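Local structure of SusD-like protein BACOVA_02651 (Bacteroides ovatus, 5E75) at residues C119-M124 and V131-D136. The protein binds polysaccharide at the surface of the cell and probably captures xyloglucan there before its transport into the periplasm for degradation. Numbering follows the deposited sequence.
Sequences CAYFYM and VILIED. With EDO (1,2-ethanediol), chain C.
The ring of Y121 takes the methyl CD2 of L133 over the centre of one face, a CH-pi contact with CD2 3.8 Å from the ring centroid. L133 holds its CG anti to the carbonyl carbon (chi1 -65°), which helps bring CD2 over the ring. At the ring's edge lie V131 CG2, 3.7 Å from Y121 CD1, and the carbonyl oxygen of I132. Y121 reaches from helix 103-125 to the loop before helix 137-142. Its hydroxyl donates to I132 O over 2.7 Å, in the carbonyl plane and on a lone pair. It also receives a weak, bent bond from I134 N (N-H...O 128°). Farther along the helix, M124 CB meets V131 CG1, the valine's other methyl, at 3.9 Å. F157 of helix 151-168 also packs against the Y121 ring, while Y80 of helix 70-95 gives I132 O a second hydrogen bond. A phenylalanine in place of Y121 would probably keep the CH-pi contact but deprive I132 O of one donor and cost I134 N its weak hydrogen bond. Consistent with the TPR-like helical fold of SusD-family proteins, one buried tyrosine thus joins helix to loop through both its apolar ring and its hydroxyl, donor and acceptor to the loop backbone.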
ATOM      1  N   CYS A 119      -6.738  -3.416  -9.801  1.00  8.47           N
ATOM      2  CA  CYS A 119      -5.779  -3.048  -8.783  1.00  8.71           C
ATOM      3  C   CYS A 119      -4.343  -3.115  -9.271  1.00  8.80           C
ATOM      4  O   CYS A 119      -3.544  -2.227  -8.971  1.00  8.73           O
ATOM      5  CB  CYS A 119      -5.943  -3.918  -7.539  1.00  9.80           C
ATOM      6  SG  CYS A 119      -7.473  -3.617  -6.587  1.00 10.82           S
ATOM      7  N   ALA A 120      -3.989  -4.168  -9.984  1.00  8.00           N
ATOM      8  CA  ALA A 120      -2.651  -4.303 -10.521  1.00  8.11           C
ATOM      9  C   ALA A 120      -2.310  -3.147 -11.458  1.00  8.08           C
ATOM     10  O   ALA A 120      -1.247  -2.550 -11.334  1.00  8.80           O
ATOM     11  CB  ALA A 120      -2.497  -5.649 -11.220  1.00  9.33           C
ATOM     12  N   TYR A 121      -3.209  -2.829 -12.382  1.00  8.09           N
ATOM     13  CA  TYR A 121      -2.958  -1.728 -13.304  1.00  8.32           C
ATOM     14  C   TYR A 121      -2.910  -0.389 -12.575  1.00  7.93           C
ATOM     15  O   TYR A 121      -2.136   0.477 -12.950  1.00  7.82           O
ATOM     16  CB  TYR A 121      -3.954  -1.706 -14.477  1.00  8.64           C
ATOM     17  CG  TYR A 121      -3.563  -2.618 -15.607  1.00  8.85           C
ATOM     18  CD1 TYR A 121      -2.375  -2.434 -16.285  1.00 11.12           C
ATOM     19  CD2 TYR A 121      -4.363  -3.689 -15.991  1.00  9.74           C
ATOM     20  CE1 TYR A 121      -1.986  -3.267 -17.311  1.00 10.83           C
ATOM     21  CE2 TYR A 121      -3.983  -4.525 -17.026  1.00  9.38           C
ATOM     22  CZ  TYR A 121      -2.798  -4.316 -17.688  1.00  9.96           C
ATOM     23  OH  TYR A 121      -2.416  -5.166 -18.718  1.00 10.21           O
ATOM     24  N   PHE A 122      -3.708  -0.211 -11.527  1.00  8.16           N
ATOM     25  CA  PHE A 122      -3.686   1.055 -10.790  1.00  7.48           C
ATOM     26  C   PHE A 122      -2.373   1.231 -10.039  1.00  9.93           C
ATOM     27  O   PHE A 122      -1.835   2.352  -9.974  1.00  9.37           O
ATOM     28  CB  PHE A 122      -4.905   1.148  -9.864  1.00  7.88           C
ATOM     29  CG  PHE A 122      -5.136   2.517  -9.223  1.00  8.24           C
ATOM     30  CD1 PHE A 122      -4.957   3.714  -9.908  1.00  8.37           C
ATOM     31  CD2 PHE A 122      -5.602   2.581  -7.933  1.00  8.80           C
ATOM     32  CE1 PHE A 122      -5.214   4.924  -9.280  1.00  7.25           C
ATOM     33  CE2 PHE A 122      -5.860   3.796  -7.311  1.00  9.01           C
ATOM     34  CZ  PHE A 122      -5.667   4.947  -7.985  1.00  8.68           C
ATOM     35  N   TYR A 123      -1.804   0.157  -9.489  1.00  7.94           N
ATOM     36  CA  TYR A 123      -0.456   0.250  -8.940  1.00  7.79           C
ATOM     37  C   TYR A 123       0.555   0.599 -10.041  1.00  8.76           C
ATOM     38  O   TYR A 123       1.379   1.514  -9.890  1.00  8.70           O
ATOM     39  CB  TYR A 123      -0.042  -1.056  -8.274  1.00  8.73           C
ATOM     40  CG  TYR A 123      -0.681  -1.355  -6.925  1.00  8.33           C
ATOM     41  CD1 TYR A 123      -0.653  -0.442  -5.882  1.00  9.04           C
ATOM     42  CD2 TYR A 123      -1.278  -2.593  -6.693  1.00  9.37           C
ATOM     43  CE1 TYR A 123      -1.209  -0.744  -4.670  1.00  9.54           C
ATOM     44  CE2 TYR A 123      -1.835  -2.910  -5.470  1.00 10.62           C
ATOM     45  CZ  TYR A 123      -1.792  -1.979  -4.451  1.00 10.46           C
ATOM     46  OH  TYR A 123      -2.347  -2.258  -3.208  1.00 13.30           O
ATOM     47  N   MET A 124       0.513  -0.128 -11.157  1.00  8.12           N
ATOM     48  CA  MET A 124       1.482   0.104 -12.237  1.00  9.33           C
ATOM     49  C   MET A 124       1.436   1.523 -12.787  1.00  8.18           C
ATOM     50  O   MET A 124       2.474   2.113 -13.118  1.00  8.94           O
ATOM     51  CB  MET A 124       1.277  -0.880 -13.375  1.00 10.40           C
ATOM     52  CG  MET A 124       1.709  -2.288 -13.003  1.00 10.06           C
ATOM     53  SD  MET A 124       2.056  -3.349 -14.414  1.00 15.62           S
ATOM     54  CE  MET A 124       0.436  -3.951 -14.700  1.00 18.52           C
ATOM     55  N   VAL A 131       1.692   1.582 -19.443  1.00  9.38           N
ATOM     56  CA  VAL A 131       2.005   0.151 -19.380  1.00  9.54           C
ATOM     57  C   VAL A 131       1.226  -0.554 -20.490  1.00 10.20           C
ATOM     58  O   VAL A 131       0.406   0.084 -21.157  1.00 10.94           O
ATOM     59  CB  VAL A 131       1.677  -0.478 -17.991  1.00 10.91           C
ATOM     60  CG1 VAL A 131       2.649   0.027 -16.920  1.00 11.70           C
ATOM     61  CG2 VAL A 131       0.242  -0.212 -17.593  1.00 12.53           C
ATOM     62  N   ILE A 132       1.483  -1.840 -20.714  1.00  9.13           N
ATOM     63  CA  ILE A 132       0.799  -2.589 -21.763  1.00 10.66           C
ATOM     64  C   ILE A 132      -0.516  -3.149 -21.221  1.00 10.28           C
ATOM     65  O   ILE A 132      -0.507  -3.933 -20.265  1.00 10.76           O
ATOM     66  CB  ILE A 132       1.684  -3.751 -22.250  1.00 10.60           C
ATOM     67  CG1 ILE A 132       3.023  -3.212 -22.752  1.00 11.59           C
ATOM     68  CG2 ILE A 132       0.986  -4.532 -23.344  1.00 11.59           C
ATOM     69  CD1 ILE A 132       4.095  -4.265 -22.951  1.00 15.06           C
ATOM     70  N   LEU A 133      -1.633  -2.747 -21.819  1.00  9.45           N
ATOM     71  CA  LEU A 133      -2.950  -3.267 -21.460  1.00 10.23           C
ATOM     72  C   LEU A 133      -3.218  -4.576 -22.189  1.00 12.46           C
ATOM     73  O   LEU A 133      -3.006  -4.672 -23.403  1.00 12.14           O
ATOM     74  CB  LEU A 133      -4.021  -2.230 -21.812  1.00 11.30           C
ATOM     75  CG  LEU A 133      -3.924  -0.927 -21.000  1.00  9.61           C
ATOM     76  CD1 LEU A 133      -4.912   0.080 -21.560  1.00 11.48           C
ATOM     77  CD2 LEU A 133      -4.185  -1.186 -19.518  1.00 10.75           C
ATOM     78  N   ILE A 134      -3.629  -5.590 -21.428  1.00 10.54           N
ATOM     79  CA  ILE A 134      -3.780  -6.956 -21.943  1.00 11.76           C
ATOM     80  C   ILE A 134      -5.058  -7.590 -21.433  1.00 10.49           C
ATOM     81  O   ILE A 134      -5.234  -7.743 -20.218  1.00 12.15           O
ATOM     82  CB  ILE A 134      -2.649  -7.898 -21.454  1.00 12.89           C
ATOM     83  CG1 ILE A 134      -1.279  -7.321 -21.748  1.00 16.43           C
ATOM     84  CG2 ILE A 134      -2.808  -9.289 -22.121  1.00 15.78           C
ATOM     85  CD1 ILE A 134      -0.178  -8.050 -21.037  1.00 20.47           C
ATOM     86  N   GLU A 135      -5.940  -7.972 -22.358  1.00 12.66           N
ATOM     87  CA  GLU A 135      -7.116  -8.770 -22.018  1.00 11.97           C
ATOM     88  C   GLU A 135      -7.029 -10.202 -22.552  1.00 13.45           C
ATOM     89  O   GLU A 135      -7.763 -11.064 -22.083  1.00 15.08           O
ATOM     90  CB  GLU A 135      -8.390  -8.148 -22.576  1.00 14.15           C
ATOM     91  CG  GLU A 135      -8.753  -6.807 -22.009  1.00 13.68           C
ATOM     92  CD  GLU A 135      -9.982  -6.224 -22.664  1.00 14.71           C
ATOM     93  OE1 GLU A 135     -11.102  -6.716 -22.394  1.00 17.62           O
ATOM     94  OE2 GLU A 135      -9.823  -5.282 -23.471  1.00 14.42           O
ATOM     95  N   ASP A 136      -6.151 -10.430 -23.532  1.00 12.41           N
ATOM     96  CA  ASP A 136      -6.022 -11.737 -24.194  1.00 13.85           C
ATOM     97  C   ASP A 136      -4.595 -12.231 -24.016  1.00 12.47           C
ATOM     98  O   ASP A 136      -3.679 -11.764 -24.691  1.00 11.81           O
ATOM     99  CB  ASP A 136      -6.348 -11.596 -25.688  1.00 15.60           C
ATOM    100  CG  ASP A 136      -6.358 -12.928 -26.426  1.00 18.08           C
ATOM    101  OD1 ASP A 136      -5.899 -13.936 -25.864  1.00 18.74           O
ATOM    102  OD2 ASP A 136      -6.848 -12.956 -27.576  1.00 25.54           O
TER
HETATM  103  C1  EDO C 602      -5.590   0.597  -4.947  1.00 19.77           C
HETATM  104  O1  EDO C 602      -4.746   1.540  -4.292  1.00 23.84           O
HETATM  105  C2  EDO C 602      -4.791  -0.615  -5.408  1.00 21.04           C
HETATM  106  O2  EDO C 602      -4.202  -0.388  -6.691  1.00 15.39           O